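Local coordinates for lectin (Lotus tetragonolobus, PDB 2EIG), which is a calcium- and manganese-containing seed lectin of the legume family, probably binding L-fucosyl sugars, and assembles as a tetramer, at residues 60-65 against 82-87; 100-105 against 118-123; 139-144 against 193-198; 206-209 against 215-218. All coordinates share one frame; numbering follows the deposited sequence.

Contact 1: residues 60-65 against 82-87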
loop_
_atom_site.group_PDB
_atom_site.type_symbol
_atom_site.label_atom_id
_atom_site.label_comp_id
_atom_site.label_asym_id
_atom_site.label_seq_id
_atom_site.Cartn_x
_atom_site.Cartn_y
_atom_site.Cartn_z
ATOM N N ALA A 60 -13.943 4.615 -8.388
ATOM C CA ALA A 60 -13.804 3.701 -9.540
ATOM C C ALA A 60 -12.526 2.855 -9.500
ATOM O O ALA A 60 -11.455 3.298 -9.007
ATOM C CB ALA A 60 -13.901 4.503 -10.926
ATOM N N SER A 61 -12.630 1.624 -10.024
ATOM C CA SER A 61 -11.431 0.900 -10.410
ATOM C C SER A 61 -11.280 1.041 -11.894
ATOM O O SER A 61 -12.262 1.205 -12.636
ATOM C CB SER A 61 -11.515 -0.598 -10.046
ATOM O OG SER A 61 -11.417 -0.724 -8.651
ATOM N N PHE A 62 -10.043 0.970 -12.370
ATOM C CA PHE A 62 -9.870 0.880 -13.796
ATOM C C PHE A 62 -8.667 0.047 -14.154
ATOM O O PHE A 62 -7.774 -0.214 -13.325
ATOM C CB PHE A 62 -9.851 2.255 -14.503
ATOM C CG PHE A 62 -8.662 3.156 -14.148
ATOM C CD1 PHE A 62 -7.435 3.018 -14.800
ATOM C CD2 PHE A 62 -8.812 4.165 -13.209
ATOM C CE1 PHE A 62 -6.345 3.854 -14.492
ATOM C CE2 PHE A 62 -7.736 5.002 -12.877
ATOM C CZ PHE A 62 -6.501 4.844 -13.533
ATOM N N ILE A 63 -8.664 -0.372 -15.401
ATOM C CA ILE A 63 -7.466 -0.874 -16.001
ATOM C C ILE A 63 -7.371 -0.190 -17.322
ATOM O O ILE A 63 -8.343 -0.033 -18.002
ATOM C CB ILE A 63 -7.442 -2.430 -16.156
ATOM C CG1 ILE A 63 -6.129 -2.857 -16.840
ATOM C CG2 ILE A 63 -8.729 -2.960 -16.911
ATOM C CD1 ILE A 63 -5.820 -4.346 -16.769
ATOM N N THR A 64 -6.183 0.261 -17.660
ATOM C CA THR A 64 -5.992 0.765 -18.976
ATOM C C THR A 64 -4.735 0.114 -19.559
ATOM O O THR A 64 -3.801 -0.179 -18.799
ATOM C CB THR A 64 -5.944 2.324 -18.981
ATOM O OG1 THR A 64 -6.066 2.750 -20.307
ATOM C CG2 THR A 64 -4.651 2.958 -18.386
ATOM N N SER A 65 -4.738 -0.097 -20.872
ATOM C CA SER A 65 -3.563 -0.580 -21.619
ATOM C C SER A 65 -3.354 0.241 -22.860
ATOM O O SER A 65 -4.295 0.655 -23.535
ATOM C CB SER A 65 -3.683 -2.070 -22.041
ATOM O OG SER A 65 -3.804 -2.899 -20.904
ATOM N N VAL A 82 5.670 11.399 -22.751
ATOM C CA VAL A 82 4.238 11.267 -22.923
ATOM C C VAL A 82 3.711 10.677 -21.599
ATOM O O VAL A 82 4.363 9.846 -20.957
ATOM C CB VAL A 82 3.859 10.384 -24.182
ATOM C CG1 VAL A 82 4.570 9.006 -24.164
ATOM C CG2 VAL A 82 2.300 10.187 -24.308
ATOM N N VAL A 83 2.549 11.154 -21.178
ATOM C CA VAL A 83 1.907 10.626 -19.988
ATOM C C VAL A 83 0.517 10.122 -20.253
ATOM O O VAL A 83 -0.150 10.658 -21.101
ATOM C CB VAL A 83 1.920 11.671 -18.842
ATOM C CG1 VAL A 83 3.300 12.384 -18.845
ATOM C CG2 VAL A 83 0.740 12.666 -18.945
ATOM N N PHE A 84 0.120 9.077 -19.532
ATOM C CA PHE A 84 -1.257 8.792 -19.282
ATOM C C PHE A 84 -1.693 9.542 -18.003
ATOM O O PHE A 84 -1.016 9.482 -16.972
ATOM C CB PHE A 84 -1.530 7.285 -19.094
ATOM C CG PHE A 84 -2.968 7.003 -18.715
ATOM C CD1 PHE A 84 -3.974 6.993 -19.698
ATOM C CD2 PHE A 84 -3.334 6.852 -17.386
ATOM C CE1 PHE A 84 -5.292 6.780 -19.353
ATOM C CE2 PHE A 84 -4.639 6.632 -17.022
ATOM C CZ PHE A 84 -5.636 6.574 -18.004
ATOM N N PHE A 85 -2.802 10.242 -18.083
ATOM C CA PHE A 85 -3.263 11.076 -16.993
ATOM C C PHE A 85 -4.794 11.178 -16.834
ATOM O O PHE A 85 -5.572 11.055 -17.806
ATOM C CB PHE A 85 -2.606 12.488 -16.990
ATOM C CG PHE A 85 -3.218 13.515 -17.955
ATOM C CD1 PHE A 85 -3.791 14.662 -17.462
ATOM C CD2 PHE A 85 -3.105 13.379 -19.349
ATOM C CE1 PHE A 85 -4.300 15.676 -18.312
ATOM C CE2 PHE A 85 -3.645 14.377 -20.227
ATOM C CZ PHE A 85 -4.215 15.530 -19.708
ATOM N N LEU A 86 -5.177 11.325 -15.570
ATOM C CA LEU A 86 -6.478 11.755 -15.123
ATOM C C LEU A 86 -6.371 13.184 -14.640
ATOM O O LEU A 86 -5.418 13.560 -13.879
ATOM C CB LEU A 86 -6.948 10.916 -13.930
ATOM C CG LEU A 86 -7.461 9.508 -14.232
ATOM C CD1 LEU A 86 -6.348 8.667 -14.823
ATOM C CD2 LEU A 86 -7.921 8.872 -12.911
ATOM N N ALA A 87 -7.337 13.976 -15.060
ATOM C CA ALA A 87 -7.426 15.387 -14.669
ATOM C C ALA A 87 -8.912 15.793 -14.587
ATOM O O ALA A 87 -9.747 15.185 -15.272
ATOM C CB ALA A 87 -6.694 16.241 -15.626
#
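T64 OG1 is gripped by two groups of one neighbouring strand, the indole NE1 of W221 and the backbone O of S222, and this fixes the rotation of a side chain whose methyl does the touching. With OG1 anti to the backbone N (chi1 -167°), CG2 comes down over one face of the F84 ring, 3.9 Å from the ring centroid and 14° off the normal, a CH-pi contact offset toward the rim at F84 CZ. F62 and F84 slide past each other from opposite strands, F62 CE1 lying 4.1 Å from F84 CE2 in an oblique approach. Further round the rim, the F62 ring reaches the two methyls of L86: F62 CE2 is 3.9 Å from L86 CD2, and F62 CZ is 4.0 Å from L86 CD1. Strands 61-65 and 82-87 run at 155°, with axes 10.4 Å apart, too far for backbone pairing, so side chains alone bridge the gap. F223 adds a further ring against F62, and I163 packs against both T64 and F84. This buried apolar layer joins two antiparallel sheets face to face, as in the legume lectin beta-sandwich of jelly-roll type.

Contact 2: residues 100-105 against 118-123. With MN (manganese (II) ion), chain F; CA (calcium ion), chain G.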
loop_
_atom_site.group_PDB
_atom_site.type_symbol
_atom_site.label_atom_id
_atom_site.label_comp_id
_atom_site.label_asym_id
_atom_site.label_seq_id
_atom_site.Cartn_x
_atom_site.Cartn_y
_atom_site.Cartn_z
ATOM N N GLY A 100 9.397 20.042 -20.055
ATOM C CA GLY A 100 9.486 19.051 -18.994
ATOM C C GLY A 100 8.272 19.004 -18.069
ATOM O O GLY A 100 8.173 18.065 -17.255
ATOM N N TYR A 101 7.408 20.017 -18.173
ATOM C CA TYR A 101 6.121 20.067 -17.431
ATOM C C TYR A 101 5.027 19.226 -18.085
ATOM O O TYR A 101 3.933 19.097 -17.547
ATOM C CB TYR A 101 5.663 21.487 -17.217
ATOM C CG TYR A 101 6.631 22.242 -16.356
ATOM C CD1 TYR A 101 6.732 21.945 -14.973
ATOM C CD2 TYR A 101 7.504 23.201 -16.915
ATOM C CE1 TYR A 101 7.667 22.582 -14.161
ATOM C CE2 TYR A 101 8.454 23.858 -16.101
ATOM C CZ TYR A 101 8.519 23.547 -14.721
ATOM O OH TYR A 101 9.424 24.169 -13.857
ATOM N N LEU A 102 5.366 18.618 -19.237
ATOM C CA LEU A 102 4.590 17.521 -19.842
ATOM C C LEU A 102 3.161 17.839 -20.261
ATOM O O LEU A 102 2.402 16.933 -20.579
ATOM C CB LEU A 102 4.691 16.210 -19.001
ATOM C CG LEU A 102 6.114 15.612 -18.986
ATOM C CD1 LEU A 102 6.304 14.517 -17.946
ATOM C CD2 LEU A 102 6.593 15.055 -20.379
ATOM N N GLY A 103 2.821 19.118 -20.350
ATOM C CA GLY A 103 1.484 19.555 -20.703
ATOM C C GLY A 103 0.490 19.275 -19.585
ATOM O O GLY A 103 -0.710 19.360 -19.800
ATOM N N ILE A 104 0.986 18.932 -18.399
ATOM C CA ILE A 104 0.090 18.594 -17.259
ATOM C C ILE A 104 0.264 19.527 -16.054
ATOM O O ILE A 104 -0.623 19.665 -15.227
ATOM C CB ILE A 104 0.215 17.122 -16.801
ATOM C CG1 ILE A 104 1.664 16.769 -16.375
ATOM C CG2 ILE A 104 -0.360 16.157 -17.911
ATOM C CD1 ILE A 104 1.905 15.316 -15.990
ATOM N N THR A 105 1.406 20.163 -15.965
ATOM C CA THR A 105 1.710 21.016 -14.815
ATOM C C THR A 105 1.879 22.438 -15.313
ATOM O O THR A 105 2.718 22.686 -16.157
ATOM C CB THR A 105 3.006 20.525 -14.116
ATOM O OG1 THR A 105 2.722 19.293 -13.429
ATOM C CG2 THR A 105 3.556 21.567 -13.107
ATOM N N GLU A 118 3.899 8.905 -16.253
ATOM C CA GLU A 118 4.723 9.592 -17.223
ATOM C C GLU A 118 5.794 8.672 -17.737
ATOM O O GLU A 118 6.322 7.813 -17.039
ATOM C CB GLU A 118 5.376 10.875 -16.650
ATOM C CG GLU A 118 6.363 10.539 -15.532
ATOM C CD GLU A 118 7.202 11.719 -15.091
ATOM O OE1 GLU A 118 6.684 12.810 -14.850
ATOM O OE2 GLU A 118 8.401 11.509 -14.961
ATOM N N PHE A 119 6.145 8.905 -18.978
ATOM C CA PHE A 119 7.183 8.163 -19.637
ATOM C C PHE A 119 8.024 9.360 -20.038
ATOM O O PHE A 119 7.758 10.048 -21.008
ATOM C CB PHE A 119 6.625 7.396 -20.841
ATOM C CG PHE A 119 5.688 6.275 -20.473
ATOM C CD1 PHE A 119 4.316 6.494 -20.371
ATOM C CD2 PHE A 119 6.188 4.993 -20.187
ATOM C CE1 PHE A 119 3.437 5.465 -20.031
ATOM C CE2 PHE A 119 5.320 3.959 -19.855
ATOM C CZ PHE A 119 3.936 4.184 -19.771
ATOM N N ASP A 120 9.042 9.614 -19.256
ATOM C CA ASP A 120 9.754 10.849 -19.302
ATOM C C ASP A 120 11.117 10.519 -19.917
ATOM O O ASP A 120 11.862 9.703 -19.387
ATOM C CB ASP A 120 9.895 11.365 -17.854
ATOM C CG ASP A 120 10.534 12.727 -17.755
ATOM O OD1 ASP A 120 10.340 13.409 -16.734
ATOM O OD2 ASP A 120 11.270 13.155 -18.655
ATOM N N SER A 121 11.423 11.171 -21.037
ATOM C CA SER A 121 12.611 10.835 -21.837
ATOM C C SER A 121 13.775 11.779 -21.543
ATOM O O SER A 121 14.783 11.717 -22.191
ATOM C CB SER A 121 12.249 10.946 -23.312
ATOM O OG SER A 121 11.675 12.208 -23.603
ATOM N N HIS A 122 13.578 12.747 -20.656
ATOM C CA HIS A 122 14.570 13.804 -20.449
ATOM C C HIS A 122 14.703 14.207 -18.973
ATOM O O HIS A 122 13.723 14.661 -18.387
ATOM C CB HIS A 122 14.181 15.049 -21.249
ATOM C CG HIS A 122 15.093 16.214 -21.025
ATOM N ND1 HIS A 122 16.325 16.317 -21.630
ATOM C CD2 HIS A 122 14.947 17.339 -20.282
ATOM C CE1 HIS A 122 16.903 17.445 -21.255
ATOM N NE2 HIS A 122 16.096 18.069 -20.421
ATOM N N PRO A 123 15.914 14.040 -18.378
ATOM C CA PRO A 123 16.166 14.429 -16.984
ATOM C C PRO A 123 16.149 15.935 -16.807
ATOM O O PRO A 123 17.022 16.659 -17.294
ATOM C CB PRO A 123 17.555 13.867 -16.680
ATOM C CG PRO A 123 17.826 12.935 -17.790
ATOM C CD PRO A 123 17.118 13.466 -18.985
HETATM MN MN MN F . 10.044 12.906 -14.597
HETATM CA CA CA G . 11.595 15.344 -17.563
HETATM O O HOH W 1 9.740 16.247 -16.574
HETATM O O HOH W 2 8.599 14.516 -14.378
HETATM O O HOH W 3 9.863 12.320 -12.450
HETATM O O HOH W 4 10.757 15.912 -19.678
#
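L102 meets E118 and D120 in a buried contact between the loop 100-105 and the metal-bearing C-terminal end of strand 115-120, an inner strand of the seven-stranded sheet. The methyl L102 CD1 lies 3.6 Å from E118 OE1 and the two side chains cross at about a right angle, so an apolar group backs the metal-binding carboxylate. E118 divides its oxygens: OE2 binds manganese at 2.2 Å, while water 2, itself a manganese ligand, donates a hydrogen bond to E118 OE1 over 2.6 Å. D120 OD1 bridges manganese and calcium, and OD2 binds calcium at 2.5 Å. This is the paired transition-metal and calcium site of legume lectins, completed by D127, which serves both ions, by H135 at manganese and by N124 at calcium. D120 OD2 also takes the backbone N-H of H122 at 3.1 Å (164°), an Asx turn that brings H122 O round to calcium, 2.4 Å away. The loop contributes through water: G100 O accepts from water 1 at 2.5 Å, and that water is a calcium ligand. Y101 O takes the N-H groups of both I104 and T105, fixing the turn behind L102, whose own carbonyl O is bonded to S205 OG.

Contact 3: residues 139-144 against 193-198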
loop_
_atom_site.group_PDB
_atom_site.type_symbol
_atom_site.label_atom_id
_atom_site.label_comp_id
_atom_site.label_asym_id
_atom_site.label_seq_id
_atom_site.Cartn_x
_atom_site.Cartn_y
_atom_site.Cartn_z
ATOM N N ASP A 139 2.943 10.385 -10.979
ATOM C CA ASP A 139 2.840 11.776 -10.614
ATOM C C ASP A 139 1.454 12.073 -10.036
ATOM O O ASP A 139 0.409 11.763 -10.657
ATOM C CB ASP A 139 2.983 12.683 -11.840
ATOM C CG ASP A 139 4.241 12.437 -12.604
ATOM O OD1 ASP A 139 4.272 12.945 -13.721
ATOM O OD2 ASP A 139 5.168 11.746 -12.093
ATOM N N VAL A 140 1.446 12.720 -8.879
ATOM C CA VAL A 140 0.195 13.237 -8.333
ATOM C C VAL A 140 0.383 14.702 -7.968
ATOM O O VAL A 140 1.160 15.020 -7.069
ATOM C CB VAL A 140 -0.292 12.429 -7.133
ATOM C CG1 VAL A 140 -1.683 12.958 -6.649
ATOM C CG2 VAL A 140 -0.314 10.978 -7.476
ATOM N N ASN A 141 -0.288 15.573 -8.721
ATOM C CA ASN A 141 -0.317 17.011 -8.488
ATOM C C ASN A 141 1.039 17.675 -8.711
ATOM O O ASN A 141 1.154 18.879 -8.652
ATOM C CB ASN A 141 -0.792 17.334 -7.032
ATOM C CG ASN A 141 -2.168 16.824 -6.744
ATOM O OD1 ASN A 141 -2.627 16.794 -5.574
ATOM N ND2 ASN A 141 -2.865 16.414 -7.793
ATOM N N SER A 142 2.088 16.893 -8.877
ATOM C CA SER A 142 3.408 17.477 -9.024
ATOM C C SER A 142 4.137 16.821 -10.208
ATOM O O SER A 142 3.832 15.686 -10.546
ATOM C CB SER A 142 4.153 17.224 -7.714
ATOM O OG SER A 142 5.507 17.569 -7.842
ATOM N N ILE A 143 5.068 17.554 -10.814
ATOM C CA ILE A 143 5.966 17.039 -11.873
ATOM C C ILE A 143 7.063 16.176 -11.265
ATOM O O ILE A 143 7.710 15.390 -11.958
ATOM C CB ILE A 143 6.584 18.208 -12.741
ATOM C CG1 ILE A 143 6.904 17.751 -14.172
ATOM C CG2 ILE A 143 7.853 18.851 -12.032
ATOM C CD1 ILE A 143 5.731 17.007 -14.953
ATOM N N MET A 144 7.280 16.306 -9.956
ATOM C CA MET A 144 8.199 15.379 -9.311
ATOM C C MET A 144 7.488 14.128 -8.920
ATOM O O MET A 144 6.593 14.144 -8.063
ATOM C CB MET A 144 8.866 15.984 -8.068
ATOM C CG MET A 144 9.801 17.031 -8.409
ATOM S SD MET A 144 9.476 18.439 -7.352
ATOM C CE MET A 144 7.992 19.070 -8.141
ATOM N N LYS A 193 -10.226 9.940 -4.942
ATOM C CA LYS A 193 -11.282 10.836 -4.436
ATOM C C LYS A 193 -10.685 11.954 -3.591
ATOM O O LYS A 193 -11.358 12.958 -3.410
ATOM C CB LYS A 193 -12.360 10.051 -3.669
ATOM C CG LYS A 193 -13.607 10.834 -3.230
ATOM C CD LYS A 193 -14.525 10.004 -2.311
ATOM C CE LYS A 193 -15.770 10.846 -1.907
ATOM N NZ LYS A 193 -16.142 10.836 -0.425
ATOM N N THR A 194 -9.439 11.822 -3.095
ATOM C CA THR A 194 -8.811 12.947 -2.359
ATOM C C THR A 194 -8.251 13.963 -3.326
ATOM O O THR A 194 -8.270 15.172 -3.085
ATOM C CB THR A 194 -7.690 12.563 -1.323
ATOM O OG1 THR A 194 -6.715 11.695 -1.910
ATOM C CG2 THR A 194 -8.237 11.905 -0.010
ATOM N N VAL A 195 -7.728 13.479 -4.443
ATOM C CA VAL A 195 -6.992 14.357 -5.336
ATOM C C VAL A 195 -7.747 14.807 -6.564
ATOM O O VAL A 195 -7.313 15.718 -7.226
ATOM C CB VAL A 195 -5.613 13.776 -5.716
ATOM C CG1 VAL A 195 -4.682 13.814 -4.481
ATOM C CG2 VAL A 195 -5.744 12.342 -6.290
ATOM N N LEU A 196 -8.881 14.183 -6.877
ATOM C CA LEU A 196 -9.532 14.504 -8.134
ATOM C C LEU A 196 -11.033 14.669 -7.912
ATOM O O LEU A 196 -11.570 14.098 -6.957
ATOM C CB LEU A 196 -9.298 13.370 -9.150
ATOM C CG LEU A 196 -7.926 13.335 -9.828
ATOM C CD1 LEU A 196 -7.710 12.031 -10.550
ATOM C CD2 LEU A 196 -7.743 14.516 -10.752
ATOM N N PRO A 197 -11.719 15.411 -8.810
ATOM C CA PRO A 197 -13.169 15.507 -8.692
ATOM C C PRO A 197 -13.824 14.285 -9.268
ATOM O O PRO A 197 -13.141 13.354 -9.718
ATOM C CB PRO A 197 -13.521 16.773 -9.530
ATOM C CG PRO A 197 -12.530 16.745 -10.603
ATOM C CD PRO A 197 -11.224 16.207 -9.940
ATOM N N GLU A 198 -15.151 14.263 -9.262
ATOM C CA GLU A 198 -15.841 13.012 -9.472
ATOM C C GLU A 198 -15.934 12.621 -10.969
ATOM O O GLU A 198 -16.345 11.525 -11.293
ATOM C CB GLU A 198 -17.215 13.096 -8.812
ATOM C CG GLU A 198 -18.122 14.108 -9.490
ATOM C CD GLU A 198 -19.282 14.481 -8.569
ATOM O OE1 GLU A 198 -20.382 13.923 -8.778
ATOM O OE2 GLU A 198 -19.069 15.289 -7.635
#
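V140 and V195 supply the apolar part of this contact. Their side chains cross at about a right angle, V140 CG1 meeting V195 CG1 at 3.8 Å and also lying 4.1 Å from V195 CG2, so one methyl is set against both branches of the other valine. V140 CG1 stands anti to the backbone N (chi1 -176°), which directs it at the helical turn 193-195, and V195 CB points back toward the strand end. The end of the N141 side chain crosses V195 at a slant, close to the same CG1, adding a polar group to the patch; its backbone, at phi 67°, has already left the strand.

Polar bonds hold each side separately. S142 OG accepts from the backbone N of M144 at 3.0 Å (149°), an ST turn that shapes the loop following V140. On the helical side V195 O is bonded to Q113 NE2, and T194 OG1 to D191 O. T194 OG1 also reaches L146 O of the third subunit, and V195 packs on S145 of that subunit, so the contact forms part of a subunit interface.

In the fold, the C-terminal end of strand 135-140 meets the short helix 192-195 that leads into strand 199-208. V115 of the adjoining strand 115-120 packs against V195, and L196 turns to L86 and P88 of strand 81-88.

Contact 4: residues 206-209 against 215-218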
loop_
_atom_site.group_PDB
_atom_site.type_symbol
_atom_site.label_atom_id
_atom_site.label_comp_id
_atom_site.label_asym_id
_atom_site.label_seq_id
_atom_site.Cartn_x
_atom_site.Cartn_y
_atom_site.Cartn_z
ATOM N N ALA A 206 1.561 14.977 -24.033
ATOM C CA ALA A 206 2.939 14.828 -24.490
ATOM C C ALA A 206 3.500 16.163 -24.905
ATOM O O ALA A 206 2.778 17.005 -25.378
ATOM C CB ALA A 206 3.000 13.838 -25.650
ATOM N N THR A 207 4.798 16.376 -24.699
ATOM C CA THR A 207 5.428 17.612 -25.076
ATOM C C THR A 207 6.787 17.297 -25.684
ATOM O O THR A 207 7.359 16.246 -25.461
ATOM C CB THR A 207 5.733 18.551 -23.859
ATOM O OG1 THR A 207 6.407 17.772 -22.856
ATOM C CG2 THR A 207 4.469 19.172 -23.313
ATOM N N THR A 208 7.273 18.251 -26.457
ATOM C CA THR A 208 8.615 18.216 -27.018
ATOM C C THR A 208 9.092 19.660 -26.842
ATOM O O THR A 208 8.328 20.565 -26.542
ATOM C CB THR A 208 8.613 17.835 -28.501
ATOM O OG1 THR A 208 7.802 18.772 -29.213
ATOM C CG2 THR A 208 8.068 16.388 -28.726
ATOM N N TRP A 209 10.374 19.848 -27.020
ATOM C CA TRP A 209 10.982 21.104 -26.677
ATOM C C TRP A 209 11.690 21.626 -27.952
ATOM O O TRP A 209 11.233 21.384 -29.083
ATOM C CB TRP A 209 11.921 20.896 -25.473
ATOM C CG TRP A 209 12.414 22.132 -24.840
ATOM C CD1 TRP A 209 13.719 22.505 -24.684
ATOM C CD2 TRP A 209 11.623 23.190 -24.291
ATOM N NE1 TRP A 209 13.789 23.727 -24.091
ATOM C CE2 TRP A 209 12.519 24.175 -23.828
ATOM C CE3 TRP A 209 10.242 23.392 -24.124
ATOM C CZ2 TRP A 209 12.086 25.351 -23.173
ATOM C CZ3 TRP A 209 9.803 24.591 -23.534
ATOM C CH2 TRP A 209 10.728 25.545 -23.051
ATOM N N ARG A 215 9.192 11.735 -31.266
ATOM C CA ARG A 215 7.821 11.320 -31.514
ATOM C C ARG A 215 7.314 10.580 -30.257
ATOM O O ARG A 215 8.116 9.934 -29.548
ATOM C CB ARG A 215 7.764 10.381 -32.727
ATOM C CG ARG A 215 8.267 10.989 -34.094
ATOM C CD ARG A 215 7.758 10.214 -35.319
ATOM N NE ARG A 215 6.290 10.156 -35.312
ATOM C CZ ARG A 215 5.479 11.126 -35.721
ATOM N NH1 ARG A 215 5.955 12.248 -36.250
ATOM N NH2 ARG A 215 4.161 10.948 -35.615
ATOM N N HIS A 216 6.007 10.677 -29.995
ATOM C CA HIS A 216 5.284 9.767 -29.093
ATOM C C HIS A 216 4.067 9.337 -29.851
ATOM O O HIS A 216 3.164 10.110 -30.053
ATOM C CB HIS A 216 4.844 10.450 -27.796
ATOM C CG HIS A 216 5.862 11.389 -27.249
ATOM N ND1 HIS A 216 5.846 12.730 -27.543
ATOM C CD2 HIS A 216 6.964 11.187 -26.478
ATOM C CE1 HIS A 216 6.865 13.330 -26.945
ATOM N NE2 HIS A 216 7.542 12.428 -26.272
ATOM N N ASP A 217 4.092 8.101 -30.319
ATOM C CA ASP A 217 3.055 7.601 -31.194
ATOM C C ASP A 217 2.500 6.441 -30.480
ATOM O O ASP A 217 3.225 5.493 -30.119
ATOM C CB ASP A 217 3.634 7.115 -32.511
ATOM C CG ASP A 217 4.293 8.204 -33.268
ATOM O OD1 ASP A 217 5.412 7.959 -33.764
ATOM O OD2 ASP A 217 3.702 9.309 -33.352
ATOM N N ILE A 218 1.198 6.545 -30.304
ATOM C CA ILE A 218 0.400 5.587 -29.594
ATOM C C ILE A 218 -0.359 4.813 -30.636
ATOM O O ILE A 218 -1.018 5.397 -31.502
ATOM C CB ILE A 218 -0.599 6.319 -28.659
ATOM C CG1 ILE A 218 0.157 7.262 -27.698
ATOM C CG2 ILE A 218 -1.448 5.303 -27.858
ATOM C CD1 ILE A 218 -0.784 8.167 -26.895
#
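H216 reaches from one sheet of the legume lectin beta-sandwich to A206, T207 and T208 on the other, near the end of the sandwich where strand 199-208 turns into strand 214-226. The two strand segments run at 157°, with axes 8.2 Å apart. R215, the first residue of the segment, points away from this interface, and its guanidinium finds W23 in a cation-pi contact and T32 O in a hydrogen bond. H216 then turns inward. The edge of its imidazole faces the backbone, CE1 coming within 3.3 Å of T207 O near the ring plane. The methyls flank the ring obliquely: A206 CB is 3.6 Å from H216 ND1, and T208 CG2 is 3.7 Å from H216 CE1. Both ring nitrogens are satisfied elsewhere, ND1 by M30 O and NE2 by E214 OE2, which fixes the ring rotation and would be consistent with a doubly protonated imidazole. D217 returns to the other side of its strand and takes R215 side-on, while its OD1 has a second salt-bridge partner in R27. R215 NE meets the syn lone pair of D217 OD1 at 2.8 Å (158°), and R215 NH2 reaches D217 OD2 at 2.8 Å, tilted 29° from the guanidinium plane.

The four contacts follow one another along the chain within one legume lectin domain, and all draw on the seven-stranded sheet. Contacts 1 and 4 bridge it to the second sheet; their centres lie 17 Å apart, and V82 touches both A206 and H216. Contact 2 sits on the metal-bearing side, 10 Å from the centre of contact 4 and 16 Å from that of contact 1, with V83 packing on L102 and E118. Contacts 2 and 3 meet through I143 and where E118 OE1 lies 2.7 Å from D139 OD1, close enough to suggest a shared proton. Both also touch the third subunit, so metal site, sandwich core and tetramer interface are closely connected.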